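Local coordinates for uncharacterized protein (Bacteroides ovatus, PDB 4DQA) that is of unknown function but, with a BT_3987-like N-terminal domain and a concanavalin A-like lectin domain, probably binds carbohydrate, at residues Y47-P52 and Y66-V71; S108-M113 and I128-F133; I150-P155 and M262-G267; E166-V171 and W223-L228; M181-V186 and D254-N259. One frame throughout, in Å; residues are numbered along the deposited sequence. Where two conformers were deposited one is given.

Interaction 1: residues Y47-P52 and Y66-V71; sequences YSVAEP and YEMLDV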
# COMPACT_ATOMS: atom_id res chain seq x y z
N TYR A 47 5.59 -0.11 35.99
CA TYR A 47 5.06 -0.10 34.64
C TYR A 47 5.22 -1.43 33.95
O TYR A 47 6.12 -2.23 34.25
CB TYR A 47 5.76 0.99 33.82
CG TYR A 47 5.63 2.37 34.42
CD1 TYR A 47 4.46 3.11 34.24
CD2 TYR A 47 6.65 2.94 35.17
CE1 TYR A 47 4.32 4.35 34.80
CE2 TYR A 47 6.51 4.20 35.72
CZ TYR A 47 5.34 4.90 35.54
OH TYR A 47 5.21 6.16 36.09
N SER A 48 4.36 -1.66 32.97
CA SER A 48 4.49 -2.83 32.12
C SER A 48 3.88 -2.54 30.77
O SER A 48 3.11 -1.59 30.61
CB SER A 48 3.77 -4.02 32.73
OG SER A 48 2.37 -3.78 32.81
N VAL A 49 4.23 -3.34 29.77
CA VAL A 49 3.56 -3.23 28.47
C VAL A 49 2.21 -3.90 28.60
O VAL A 49 2.09 -5.01 29.12
CB VAL A 49 4.39 -3.89 27.39
CG1 VAL A 49 3.64 -3.87 26.04
CG2 VAL A 49 5.75 -3.21 27.28
N ALA A 50 1.16 -3.20 28.18
CA ALA A 50 -0.18 -3.73 28.29
C ALA A 50 -0.43 -4.90 27.34
O ALA A 50 0.29 -5.09 26.37
CB ALA A 50 -1.20 -2.64 28.02
N GLU A 51 -1.47 -5.65 27.62
CA GLU A 51 -1.85 -6.78 26.79
C GLU A 51 -2.21 -6.34 25.37
O GLU A 51 -2.81 -5.28 25.18
CB GLU A 51 -3.06 -7.48 27.39
CG GLU A 51 -2.80 -8.15 28.74
CD GLU A 51 -2.18 -9.53 28.61
OE1 GLU A 51 -1.54 -9.82 27.57
OE2 GLU A 51 -2.35 -10.34 29.54
N PRO A 52 -1.85 -7.14 24.36
CA PRO A 52 -2.24 -6.78 22.99
C PRO A 52 -3.76 -6.56 22.83
O PRO A 52 -4.13 -5.77 21.95
CB PRO A 52 -1.77 -7.98 22.16
CG PRO A 52 -0.62 -8.53 22.93
CD PRO A 52 -0.97 -8.32 24.39
N TYR A 66 -4.09 0.22 14.30
CA TYR A 66 -2.77 0.17 14.93
C TYR A 66 -2.26 -1.25 15.17
O TYR A 66 -3.00 -2.14 15.59
CB TYR A 66 -2.76 0.96 16.24
CG TYR A 66 -3.00 2.43 16.04
CD1 TYR A 66 -2.02 3.26 15.50
CD2 TYR A 66 -4.23 3.00 16.35
CE1 TYR A 66 -2.25 4.60 15.30
CE2 TYR A 66 -4.47 4.33 16.15
CZ TYR A 66 -3.48 5.14 15.63
OH TYR A 66 -3.73 6.47 15.45
N GLU A 67 -0.98 -1.43 14.89
CA GLU A 67 -0.26 -2.67 15.16
C GLU A 67 0.56 -2.54 16.44
O GLU A 67 1.23 -1.56 16.63
CB GLU A 67 0.69 -2.95 13.99
CG GLU A 67 0.04 -3.61 12.79
CD GLU A 67 0.36 -5.08 12.72
OE1 GLU A 67 -0.16 -5.82 13.58
OE2 GLU A 67 1.15 -5.49 11.84
N MSE A 68 0.50 -3.55 17.29
CA MSE A 68 1.27 -3.57 18.50
C MSE A 68 2.75 -3.77 18.21
O MSE A 68 3.13 -4.58 17.38
CB MSE A 68 0.72 -4.73 19.32
CG MSE A 68 1.45 -5.00 20.55
SE MSE A 68 0.54 -4.19 22.04
CE MSE A 68 1.75 -4.84 23.24
N LEU A 69 3.60 -3.00 18.87
CA LEU A 69 5.04 -3.21 18.78
C LEU A 69 5.37 -4.47 19.59
O LEU A 69 4.65 -4.82 20.50
CB LEU A 69 5.78 -2.03 19.39
CG LEU A 69 5.81 -0.73 18.59
CD1 LEU A 69 6.46 0.36 19.39
CD2 LEU A 69 6.55 -0.96 17.31
N ASP A 70 6.48 -5.12 19.23
CA ASP A 70 6.99 -6.26 20.00
C ASP A 70 7.67 -5.82 21.29
O ASP A 70 8.51 -4.94 21.28
CB ASP A 70 7.97 -7.08 19.15
CG ASP A 70 7.27 -7.88 18.07
OD1 ASP A 70 6.06 -8.17 18.23
OD2 ASP A 70 7.95 -8.22 17.08
N VAL A 71 7.34 -6.48 22.39
CA VAL A 71 7.87 -6.17 23.69
C VAL A 71 9.38 -6.33 23.71
O VAL A 71 10.07 -5.71 24.52
CB VAL A 71 7.27 -7.11 24.76
CG1 VAL A 71 7.87 -6.85 26.13
CG2 VAL A 71 5.76 -6.94 24.78
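M68 reaches across to V49, A50 and P52. The contact lies in the BT_3987-like N-terminal domain, an E-set domain built of β-sheets. The two segments are not strand partners. Each bonds to strand 107-117 instead: A50 pairs with P112, and E67 with S108 and V110. The chain between the segments is largely helical. No hydrogen bond joins the two segments, and the contact is carried by apolar groups near the surface.

M68 is a selenomethionine, and its CB points toward residues 47-52. CG stands anti to the backbone N (chi1 175°). The chain then bends: chi2 of 98° turns SE toward P52, and SE lies 3.9 Å from P52 CA. About the CG-SE bond the chain is extended (chi3 178°), which sets CE. The terminal CE does most of the touching. It lies 3.5 Å from CG1 of V49 and 3.5 Å from the carbonyl O of A50. P52 CG is a looser neighbour, 4.4 Å from M68 CE.

V49 also points toward the other segment. Its side chain runs obliquely to that of M68. CG1 is the branch used, and it serves two partners. On V71 the meeting atom is CG2, the branch anti to the carbonyl carbon. The V49 and V71 side chains slide past each other in opposite directions, with V49 CG1 3.9 Å from V71 CG2.

Interaction 2: residues S108-M113 and I128-F133; sequences SYVLPM and IAYFFF
The F131 ring has the carbonyl O of L111 at its edge, in plane, with CD2 3.5 Å from that O. M113 CG comes to the same ring obliquely, 3.8 Å from F131 CE2, and the two side chains cross at about a right angle. F133 turns an edge to L111, its CE1 4.0 Å from L111 CB. On the other side of the sheet, the Y130 ring carries I128 CG2 over one face and V110 CG2 at its edge. F132 lies side by side with V110, and F132 CE1 is 3.6 Å from V110 CG2. With V110 CG1 between N and the carbonyl carbon (chi1 58°), CG2 stands anti to N and meets F132.

The strands form an antiparallel ladder inside the β-sandwich of the N-terminal domain. Y109, L111 and M113 each exchange two backbone bonds with F133, F131 and A129. V110 and P112 face F132 and Y130 in non-hydrogen-bonded pairs, so the missing N-H of P112 costs no bond to strand 128-135. The face with L111, F131 and F133 packs on strand 27-35 of the second sheet. V110, P112 and Y130 lie against helix 52-62. The Y109 hydroxyl bonds to the carbonyl O of K104.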
# COMPACT_ATOMS: atom_id res chain seq x y z
N SER A 108 0.78 1.86 11.04
CA SER A 108 0.90 2.68 12.23
C SER A 108 0.96 1.74 13.42
O SER A 108 0.29 0.72 13.45
CB SER A 108 -0.24 3.70 12.30
OG SER A 108 -0.12 4.65 11.24
N TYR A 109 1.84 2.06 14.35
CA TYR A 109 2.15 1.17 15.47
C TYR A 109 1.81 1.83 16.79
O TYR A 109 1.72 3.06 16.88
CB TYR A 109 3.65 0.82 15.45
CG TYR A 109 4.05 0.08 14.21
CD1 TYR A 109 3.97 -1.31 14.16
CD2 TYR A 109 4.47 0.75 13.09
CE1 TYR A 109 4.33 -2.00 13.01
CE2 TYR A 109 4.83 0.08 11.94
CZ TYR A 109 4.74 -1.29 11.91
OH TYR A 109 5.09 -1.96 10.77
N VAL A 110 1.62 1.00 17.81
CA VAL A 110 1.33 1.53 19.13
C VAL A 110 2.05 0.73 20.18
O VAL A 110 2.23 -0.49 20.07
CB VAL A 110 -0.20 1.54 19.38
CG1 VAL A 110 -0.77 0.14 19.24
CG2 VAL A 110 -0.54 2.15 20.75
N LEU A 111 2.46 1.43 21.22
CA LEU A 111 2.98 0.81 22.43
C LEU A 111 2.10 1.30 23.58
O LEU A 111 2.15 2.47 23.94
CB LEU A 111 4.44 1.23 22.66
CG LEU A 111 5.05 0.70 23.96
CD1 LEU A 111 5.13 -0.79 23.92
CD2 LEU A 111 6.43 1.31 24.19
N PRO A 112 1.29 0.40 24.16
CA PRO A 112 0.44 0.78 25.28
C PRO A 112 1.15 0.43 26.57
O PRO A 112 1.55 -0.71 26.73
CB PRO A 112 -0.80 -0.07 25.09
CG PRO A 112 -0.30 -1.32 24.42
CD PRO A 112 0.93 -0.92 23.61
N MSE A 113 1.35 1.42 27.44
CA MSE A 113 2.01 1.18 28.72
C MSE A 113 1.01 1.27 29.87
O MSE A 113 0.25 2.22 29.96
CB MSE A 113 3.08 2.23 28.95
CG MSE A 113 4.17 2.30 27.89
SE MSE A 113 5.23 0.66 27.85
CE MSE A 113 5.53 0.39 29.69
N ILE A 128 -3.63 3.42 31.27
CA ILE A 128 -2.84 3.05 30.10
C ILE A 128 -2.49 4.32 29.32
O ILE A 128 -3.34 5.17 29.09
CB ILE A 128 -3.59 2.07 29.18
CG1 ILE A 128 -3.91 0.77 29.92
CG2 ILE A 128 -2.76 1.82 27.91
CD1 ILE A 128 -4.88 -0.12 29.19
N ALA A 129 -1.22 4.44 28.97
CA ALA A 129 -0.73 5.53 28.13
C ALA A 129 -0.44 4.92 26.76
O ALA A 129 0.21 3.87 26.67
CB ALA A 129 0.54 6.13 28.74
N TYR A 130 -0.90 5.59 25.70
CA TYR A 130 -0.74 5.07 24.35
C TYR A 130 0.26 5.91 23.57
O TYR A 130 0.14 7.13 23.48
CB TYR A 130 -2.08 5.08 23.61
CG TYR A 130 -3.17 4.26 24.25
CD1 TYR A 130 -3.93 4.77 25.30
CD2 TYR A 130 -3.46 2.99 23.79
CE1 TYR A 130 -4.92 4.04 25.88
CE2 TYR A 130 -4.47 2.25 24.36
CZ TYR A 130 -5.18 2.77 25.43
OH TYR A 130 -6.20 2.03 26.03
N PHE A 131 1.30 5.25 23.08
CA PHE A 131 2.31 5.92 22.29
C PHE A 131 2.22 5.38 20.87
O PHE A 131 2.35 4.19 20.64
CB PHE A 131 3.68 5.64 22.89
CG PHE A 131 3.81 6.16 24.31
CD1 PHE A 131 4.20 7.47 24.56
CD2 PHE A 131 3.46 5.35 25.36
CE1 PHE A 131 4.29 7.95 25.87
CE2 PHE A 131 3.55 5.82 26.68
CZ PHE A 131 3.95 7.12 26.92
N PHE A 132 1.98 6.28 19.93
CA PHE A 132 1.73 5.90 18.55
C PHE A 132 2.94 6.26 17.69
O PHE A 132 3.60 7.30 17.89
CB PHE A 132 0.49 6.61 18.04
CG PHE A 132 -0.76 6.23 18.76
CD1 PHE A 132 -1.39 5.04 18.49
CD2 PHE A 132 -1.31 7.06 19.72
CE1 PHE A 132 -2.54 4.69 19.14
CE2 PHE A 132 -2.46 6.71 20.38
CZ PHE A 132 -3.09 5.52 20.09
N PHE A 133 3.24 5.39 16.74
CA PHE A 133 4.41 5.56 15.88
C PHE A 133 3.96 5.35 14.44
O PHE A 133 3.38 4.32 14.10
CB PHE A 133 5.49 4.55 16.24
CG PHE A 133 5.91 4.61 17.66
CD1 PHE A 133 5.17 3.95 18.65
CD2 PHE A 133 7.01 5.35 18.06
CE1 PHE A 133 5.54 4.02 19.98
CE2 PHE A 133 7.37 5.42 19.39
CZ PHE A 133 6.63 4.76 20.34

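Interaction 3: residues I150-P155 and M262-G267; sequences ISVKFP and MGFYIG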
# COMPACT_ATOMS: atom_id res chain seq x y z
N ILE A 150 7.08 -6.16 -21.32
CA ILE A 150 7.14 -7.39 -20.57
C ILE A 150 6.11 -8.34 -21.14
O ILE A 150 4.92 -8.00 -21.17
CB ILE A 150 6.88 -7.18 -19.08
CG1 ILE A 150 7.76 -6.09 -18.50
CG2 ILE A 150 7.10 -8.48 -18.33
CD1 ILE A 150 7.42 -5.74 -17.07
N SER A 151 6.57 -9.48 -21.63
CA SER A 151 5.70 -10.54 -22.14
C SER A 151 5.41 -11.49 -20.97
O SER A 151 6.33 -12.05 -20.39
CB SER A 151 6.39 -11.31 -23.26
OG SER A 151 5.69 -12.50 -23.65
N VAL A 152 4.13 -11.68 -20.66
CA VAL A 152 3.68 -12.52 -19.54
C VAL A 152 2.87 -13.71 -19.99
O VAL A 152 1.89 -13.60 -20.74
CB VAL A 152 2.80 -11.67 -18.60
CG1 VAL A 152 2.20 -12.54 -17.50
CG2 VAL A 152 3.56 -10.50 -18.04
N LYS A 153 3.26 -14.89 -19.53
CA LYS A 153 2.48 -16.09 -19.76
C LYS A 153 1.90 -16.49 -18.42
O LYS A 153 2.63 -16.76 -17.46
CB LYS A 153 3.37 -17.19 -20.32
CG LYS A 153 2.60 -18.37 -20.89
CD LYS A 153 3.48 -19.23 -21.79
N PHE A 154 0.57 -16.53 -18.33
CA PHE A 154 -0.08 -16.99 -17.11
C PHE A 154 -0.14 -18.51 -17.11
O PHE A 154 0.03 -19.12 -18.15
CB PHE A 154 -1.47 -16.38 -17.02
CG PHE A 154 -1.44 -14.96 -16.68
CD1 PHE A 154 -1.26 -14.56 -15.39
CD2 PHE A 154 -1.55 -14.00 -17.67
CE1 PHE A 154 -1.22 -13.22 -15.06
CE2 PHE A 154 -1.52 -12.68 -17.34
CZ PHE A 154 -1.35 -12.30 -16.03
N PRO A 155 -0.32 -19.12 -15.93
CA PRO A 155 -0.40 -20.58 -15.88
C PRO A 155 -1.38 -21.13 -16.89
O PRO A 155 -2.40 -20.48 -17.22
CB PRO A 155 -0.92 -20.84 -14.45
CG PRO A 155 -0.43 -19.71 -13.66
CD PRO A 155 -0.38 -18.50 -14.60
N MSE A 262 -1.10 -13.47 -29.22
CA MSE A 262 0.24 -13.05 -28.79
C MSE A 262 0.39 -13.02 -27.27
O MSE A 262 1.51 -12.89 -26.72
CB MSE A 262 0.52 -11.65 -29.32
CG MSE A 262 -0.05 -10.53 -28.45
SE MSE A 262 -1.98 -10.33 -28.64
CE MSE A 262 -2.00 -9.76 -30.49
N GLY A 263 -0.75 -13.11 -26.59
CA GLY A 263 -0.75 -13.20 -25.16
C GLY A 263 -0.63 -11.83 -24.53
O GLY A 263 -0.82 -10.79 -25.18
N PHE A 264 -0.30 -11.85 -23.26
CA PHE A 264 -0.37 -10.70 -22.40
C PHE A 264 0.94 -9.91 -22.47
O PHE A 264 2.03 -10.48 -22.36
CB PHE A 264 -0.63 -11.18 -20.97
CG PHE A 264 -1.06 -10.11 -20.01
CD1 PHE A 264 -0.13 -9.29 -19.39
CD2 PHE A 264 -2.40 -9.96 -19.67
CE1 PHE A 264 -0.50 -8.31 -18.48
CE2 PHE A 264 -2.78 -8.97 -18.74
CZ PHE A 264 -1.83 -8.17 -18.14
N TYR A 265 0.82 -8.60 -22.60
CA TYR A 265 1.96 -7.70 -22.60
C TYR A 265 1.75 -6.54 -21.67
O TYR A 265 0.61 -6.08 -21.48
CB TYR A 265 2.23 -7.13 -24.00
CG TYR A 265 3.04 -8.05 -24.88
CD1 TYR A 265 4.42 -8.11 -24.74
CD2 TYR A 265 2.44 -8.89 -25.80
CE1 TYR A 265 5.18 -8.95 -25.54
CE2 TYR A 265 3.20 -9.76 -26.61
CZ TYR A 265 4.58 -9.78 -26.44
OH TYR A 265 5.30 -10.65 -27.26
N ILE A 266 2.86 -6.03 -21.13
CA ILE A 266 2.89 -4.76 -20.42
C ILE A 266 3.77 -3.81 -21.23
O ILE A 266 4.87 -4.18 -21.66
CB ILE A 266 3.47 -4.90 -18.99
CG1 ILE A 266 2.56 -5.82 -18.17
CG2 ILE A 266 3.63 -3.54 -18.33
CD1 ILE A 266 3.23 -6.39 -16.93
N GLY A 267 3.28 -2.61 -21.51
CA GLY A 267 4.11 -1.54 -22.05
C GLY A 267 4.29 -1.46 -23.55
O GLY A 267 4.62 -0.38 -24.04
O HOH W 1 3.02 -12.35 -24.24
O HOH W 2 0.19 -14.61 -22.25
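Backbone bonds pair I150 with I266 in both directions: I150 N lies 3.0 Å from I266 O, and I266 N lies 2.9 Å from I150 O. Further along, V152 N bonds to F264 O at 3.0 Å, almost straight at 175°. Two waters also join the segments. One bridges F264 N and V152 O. The other accepts from S151 OG and donates to the carbonyl O atoms of M262 and F264. It also sits above one face of the Y265 ring, toward the rim. Strand 264-266 is an outermost strand of its sheet in the concanavalin A-like domain, with 150-152 next in.

The aromatic contact is T-shaped. F154 turns its edge to the face of F264, with ring centroids 5.2 Å apart and planes at 90°. F154 CE2 lies 3.7 Å from F264 CD2. Among the apolar contacts, V152 and F264 lie side by side, with V152 CB 3.9 Å from F264 CD1. Separately, S151 CB lies against the Y265 ring, obliquely, 3.5 Å from Y265 CE1.

Interaction 4: residues E166-V171 and W223-L228; sequences EALINV and WYHVAL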
# COMPACT_ATOMS: atom_id res chain seq x y z
N GLU A 166 -4.34 -3.25 -12.59
CA GLU A 166 -4.09 -1.94 -11.96
C GLU A 166 -2.63 -1.57 -12.05
O GLU A 166 -1.76 -2.43 -12.18
CB GLU A 166 -4.58 -1.83 -10.52
CG GLU A 166 -3.93 -2.82 -9.59
CD GLU A 166 -4.33 -2.63 -8.13
OE1 GLU A 166 -4.64 -1.50 -7.73
OE2 GLU A 166 -4.30 -3.63 -7.35
N ALA A 167 -2.37 -0.27 -12.03
CA ALA A 167 -1.00 0.25 -12.05
C ALA A 167 -0.99 1.70 -11.64
O ALA A 167 -1.98 2.43 -11.84
CB ALA A 167 -0.42 0.15 -13.43
N LEU A 168 0.15 2.14 -11.13
CA LEU A 168 0.48 3.56 -11.07
C LEU A 168 1.23 3.88 -12.36
O LEU A 168 2.18 3.18 -12.74
CB LEU A 168 1.39 3.89 -9.88
CG LEU A 168 0.74 3.71 -8.52
CD1 LEU A 168 1.80 3.57 -7.41
CD2 LEU A 168 -0.23 4.84 -8.19
N ILE A 169 0.80 4.95 -13.03
CA ILE A 169 1.41 5.37 -14.30
C ILE A 169 1.70 6.85 -14.30
O ILE A 169 1.05 7.65 -13.64
CB ILE A 169 0.53 5.02 -15.53
CG1 ILE A 169 -0.76 5.84 -15.53
CG2 ILE A 169 0.27 3.53 -15.57
CD1 ILE A 169 -1.54 5.69 -16.82
N ASN A 170 2.71 7.20 -15.08
CA ASN A 170 3.11 8.58 -15.30
C ASN A 170 3.56 8.69 -16.74
O ASN A 170 4.59 8.12 -17.12
CB ASN A 170 4.23 8.97 -14.34
CG ASN A 170 4.57 10.44 -14.40
OD1 ASN A 170 4.57 11.03 -15.47
ND2 ASN A 170 4.80 11.05 -13.24
N VAL A 171 2.78 9.38 -17.54
CA VAL A 171 2.99 9.42 -18.98
C VAL A 171 3.95 10.54 -19.38
O VAL A 171 3.74 11.71 -19.01
CB VAL A 171 1.65 9.64 -19.70
CG1 VAL A 171 1.83 9.64 -21.20
CG2 VAL A 171 0.66 8.57 -19.31
N TRP A 223 1.49 11.47 -11.79
CA TRP A 223 1.13 10.11 -11.39
C TRP A 223 -0.38 9.95 -11.26
O TRP A 223 -1.04 10.78 -10.66
CB TRP A 223 1.79 9.74 -10.06
CG TRP A 223 3.24 9.45 -10.21
CD1 TRP A 223 4.29 10.28 -9.89
CD2 TRP A 223 3.82 8.27 -10.76
NE1 TRP A 223 5.47 9.66 -10.22
CE2 TRP A 223 5.21 8.44 -10.77
CE3 TRP A 223 3.28 7.07 -11.25
CZ2 TRP A 223 6.07 7.44 -11.24
CZ3 TRP A 223 4.14 6.09 -11.71
CH2 TRP A 223 5.52 6.29 -11.72
N TYR A 224 -0.87 8.85 -11.81
CA TYR A 224 -2.25 8.40 -11.65
C TYR A 224 -2.27 6.95 -11.24
O TYR A 224 -1.48 6.14 -11.75
CB TYR A 224 -3.01 8.49 -12.96
CG TYR A 224 -3.26 9.87 -13.51
CD1 TYR A 224 -4.34 10.60 -13.10
CD2 TYR A 224 -2.42 10.42 -14.47
CE1 TYR A 224 -4.58 11.86 -13.63
CE2 TYR A 224 -2.64 11.65 -15.00
CZ TYR A 224 -3.72 12.37 -14.59
OH TYR A 224 -3.96 13.62 -15.16
N HIS A 225 -3.21 6.58 -10.38
CA HIS A 225 -3.52 5.17 -10.22
C HIS A 225 -4.65 4.82 -11.17
O HIS A 225 -5.68 5.53 -11.19
CB HIS A 225 -3.93 4.85 -8.79
CG HIS A 225 -4.09 3.39 -8.55
ND1 HIS A 225 -5.32 2.77 -8.50
CD2 HIS A 225 -3.17 2.42 -8.35
CE1 HIS A 225 -5.14 1.47 -8.30
NE2 HIS A 225 -3.85 1.24 -8.20
N VAL A 226 -4.47 3.78 -11.96
CA VAL A 226 -5.48 3.38 -12.93
C VAL A 226 -5.83 1.92 -12.70
O VAL A 226 -4.99 1.10 -12.36
CB VAL A 226 -5.05 3.61 -14.38
CG1 VAL A 226 -4.71 5.11 -14.62
CG2 VAL A 226 -3.90 2.73 -14.79
N ALA A 227 -7.11 1.59 -12.86
CA ALA A 227 -7.57 0.21 -12.70
C ALA A 227 -8.74 -0.11 -13.62
O ALA A 227 -9.58 0.74 -13.93
CB ALA A 227 -7.96 -0.08 -11.24
N LEU A 228 -8.78 -1.36 -14.06
CA LEU A 228 -9.91 -1.91 -14.80
C LEU A 228 -10.37 -3.13 -14.01
O LEU A 228 -9.55 -3.99 -13.69
CB LEU A 228 -9.44 -2.36 -16.17
CG LEU A 228 -10.39 -3.27 -16.94
CD1 LEU A 228 -11.66 -2.54 -17.36
CD2 LEU A 228 -9.69 -3.84 -18.15
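W223 offers a face of its indole to N170, and the two side chains cross at about a right angle. N170 CB sits over the centre of the six-membered ring, 3.6 Å from its centroid, a CH-pi contact. The amide plane of N170 stands almost upright on the ring, at 87°. The benzo part of the indole also meets L168, with W223 CE3 3.9 Å from L168 CB. Y224 exchanges two backbone bonds with I169, and its hydroxyl bonds to the backbone N of L219. H225 comes next, its CB 3.7 Å from L168 CD2. H225 NE2 gives a weak, bent bond of 2.9 Å to E166 OE1. The other oxygen of E166 meets R287 in a salt bridge and W289 in a hydrogen bond.

This antiparallel pair belongs to the large sheet of the concanavalin A-like sandwich. Strand 282-289 lies along the other side of 163-171. V226 turns to the opposite face from H225. Its backbone bonds to A167 both ways, and V226 CG1 is 3.9 Å from I169 CD1. At A227, CB packs on E166 CB, also at 3.9 Å.

Interaction 5: residues M181-V186 and D254-N259; sequences MGTEGV and DGFDPN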
# COMPACT_ATOMS: atom_id res chain seq x y z
N MSE A 181 -1.45 -2.42 -20.37
CA MSE A 181 -1.30 -3.84 -20.12
C MSE A 181 -2.48 -4.64 -20.69
O MSE A 181 -3.60 -4.13 -20.70
CB MSE A 181 -1.21 -4.07 -18.60
CG MSE A 181 -2.31 -3.35 -17.81
SE MSE A 181 -2.01 -3.10 -15.88
CE MSE A 181 -1.93 -4.98 -15.38
N GLY A 182 -2.23 -5.88 -21.10
CA GLY A 182 -3.31 -6.78 -21.46
C GLY A 182 -3.01 -7.59 -22.69
O GLY A 182 -1.85 -7.66 -23.14
N THR A 183 -4.08 -8.16 -23.25
CA THR A 183 -4.01 -9.07 -24.36
C THR A 183 -4.72 -8.44 -25.54
O THR A 183 -5.94 -8.37 -25.59
CB THR A 183 -4.62 -10.41 -23.97
OG1 THR A 183 -3.93 -10.87 -22.79
CG2 THR A 183 -4.48 -11.44 -25.09
N GLU A 184 -3.94 -7.95 -26.50
CA GLU A 184 -4.50 -7.27 -27.66
C GLU A 184 -5.51 -8.12 -28.40
O GLU A 184 -5.29 -9.32 -28.65
CB GLU A 184 -3.37 -6.80 -28.59
CG GLU A 184 -3.83 -6.24 -29.96
CD GLU A 184 -4.72 -5.03 -29.90
OE1 GLU A 184 -4.83 -4.42 -28.81
OE2 GLU A 184 -5.32 -4.69 -30.95
N GLY A 185 -6.65 -7.51 -28.71
CA GLY A 185 -7.71 -8.19 -29.43
C GLY A 185 -8.65 -8.93 -28.49
O GLY A 185 -9.70 -9.39 -28.93
N VAL A 186 -8.29 -9.00 -27.21
CA VAL A 186 -9.06 -9.78 -26.25
C VAL A 186 -9.46 -8.97 -25.01
O VAL A 186 -10.66 -8.83 -24.72
CB VAL A 186 -8.27 -11.03 -25.82
CG1 VAL A 186 -9.04 -11.84 -24.78
CG2 VAL A 186 -7.95 -11.90 -27.05
N ASP A 254 -18.10 -14.58 -20.13
CA ASP A 254 -17.78 -15.45 -19.02
C ASP A 254 -16.37 -15.19 -18.51
O ASP A 254 -16.03 -15.60 -17.39
CB ASP A 254 -17.92 -16.91 -19.43
CG ASP A 254 -19.37 -17.33 -19.61
OD1 ASP A 254 -20.28 -16.55 -19.21
OD2 ASP A 254 -19.60 -18.43 -20.14
N GLY A 255 -15.57 -14.52 -19.33
CA GLY A 255 -14.18 -14.24 -18.98
C GLY A 255 -13.33 -14.15 -20.24
O GLY A 255 -13.84 -13.98 -21.35
N PHE A 256 -12.02 -14.29 -20.07
CA PHE A 256 -11.14 -14.28 -21.22
C PHE A 256 -9.86 -15.07 -20.92
O PHE A 256 -9.48 -15.26 -19.76
CB PHE A 256 -10.78 -12.84 -21.66
CG PHE A 256 -9.76 -12.15 -20.78
CD1 PHE A 256 -10.14 -11.54 -19.58
CD2 PHE A 256 -8.43 -12.08 -21.15
CE1 PHE A 256 -9.19 -10.89 -18.80
CE2 PHE A 256 -7.49 -11.42 -20.38
CZ PHE A 256 -7.88 -10.83 -19.19
N ASP A 257 -9.27 -15.58 -21.99
CA ASP A 257 -8.01 -16.29 -21.95
C ASP A 257 -6.87 -15.29 -22.19
O ASP A 257 -6.69 -14.82 -23.32
CB ASP A 257 -8.02 -17.33 -23.06
CG ASP A 257 -6.71 -18.07 -23.19
OD1 ASP A 257 -5.82 -17.81 -22.35
OD2 ASP A 257 -6.58 -18.91 -24.10
N PRO A 258 -6.11 -14.95 -21.13
CA PRO A 258 -5.06 -13.93 -21.32
C PRO A 258 -3.93 -14.38 -22.23
O PRO A 258 -3.13 -13.57 -22.71
CB PRO A 258 -4.53 -13.69 -19.91
CG PRO A 258 -4.76 -15.02 -19.22
CD PRO A 258 -6.10 -15.49 -19.76
N ASN A 259 -3.83 -15.68 -22.42
CA ASN A 259 -2.76 -16.22 -23.22
C ASN A 259 -3.13 -16.35 -24.69
O ASN A 259 -2.32 -16.78 -25.50
CB ASN A 259 -2.34 -17.61 -22.66
CG ASN A 259 -1.76 -17.54 -21.23
OD1 ASN A 259 -1.16 -16.55 -20.82
ND2 ASN A 259 -1.93 -18.62 -20.48
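V186 and F256 approach each other obliquely. Both side chains point across the contact from their backbones. V186 CG1 is anti to the backbone N (chi1 179°) and is the branch that touches. It meets F256 near the root of the ring, 3.7 Å from CD2 and 3.7 Å from CB. The ring also has T183 OG1 at its edge, and beyond the contact it meets F163 edge-to-face.

T183 lies nearer P258. Its OG1 donates to the carbonyl O of P258 over 2.8 Å, with a C=O...donor angle of 117°, while T183 CG2 is 3.5 Å from that same O. Both segments are loops of the concanavalin A-like domain, and each has its own turn. A type II β-turn runs from T183 to V186, closed by V186 N to T183 O. On the other side D257 OD1 accepts from N259 N, an Asx turn. Across the contact a single hydroxyl bond therefore gives direction, and the V186-F256 contact adds apolar burial. The bond supplies a partner to the carbonyl of a buried proline.

From the N terminus, interaction 1 closes a short, mainly helical loop. Interaction 2 follows in series and closes the connection between strands 107-117 and 128-135. The two touch: E67 bonds to S108 and V110, so both belong to one sheet of the N-terminal domain. The other three lie in the concanavalin A-like domain, on the opposite side of the chain's centre. Interaction 3 closes a loop of 106 residues, and interactions 4 and 5 are nested within it. Those two cross, their segments alternating along the chain. Interaction 5 adjoins interaction 3 through Y265 with G182 and F154 with N259, tying loops to an edge strand. Interaction 4 lies in the other sheet.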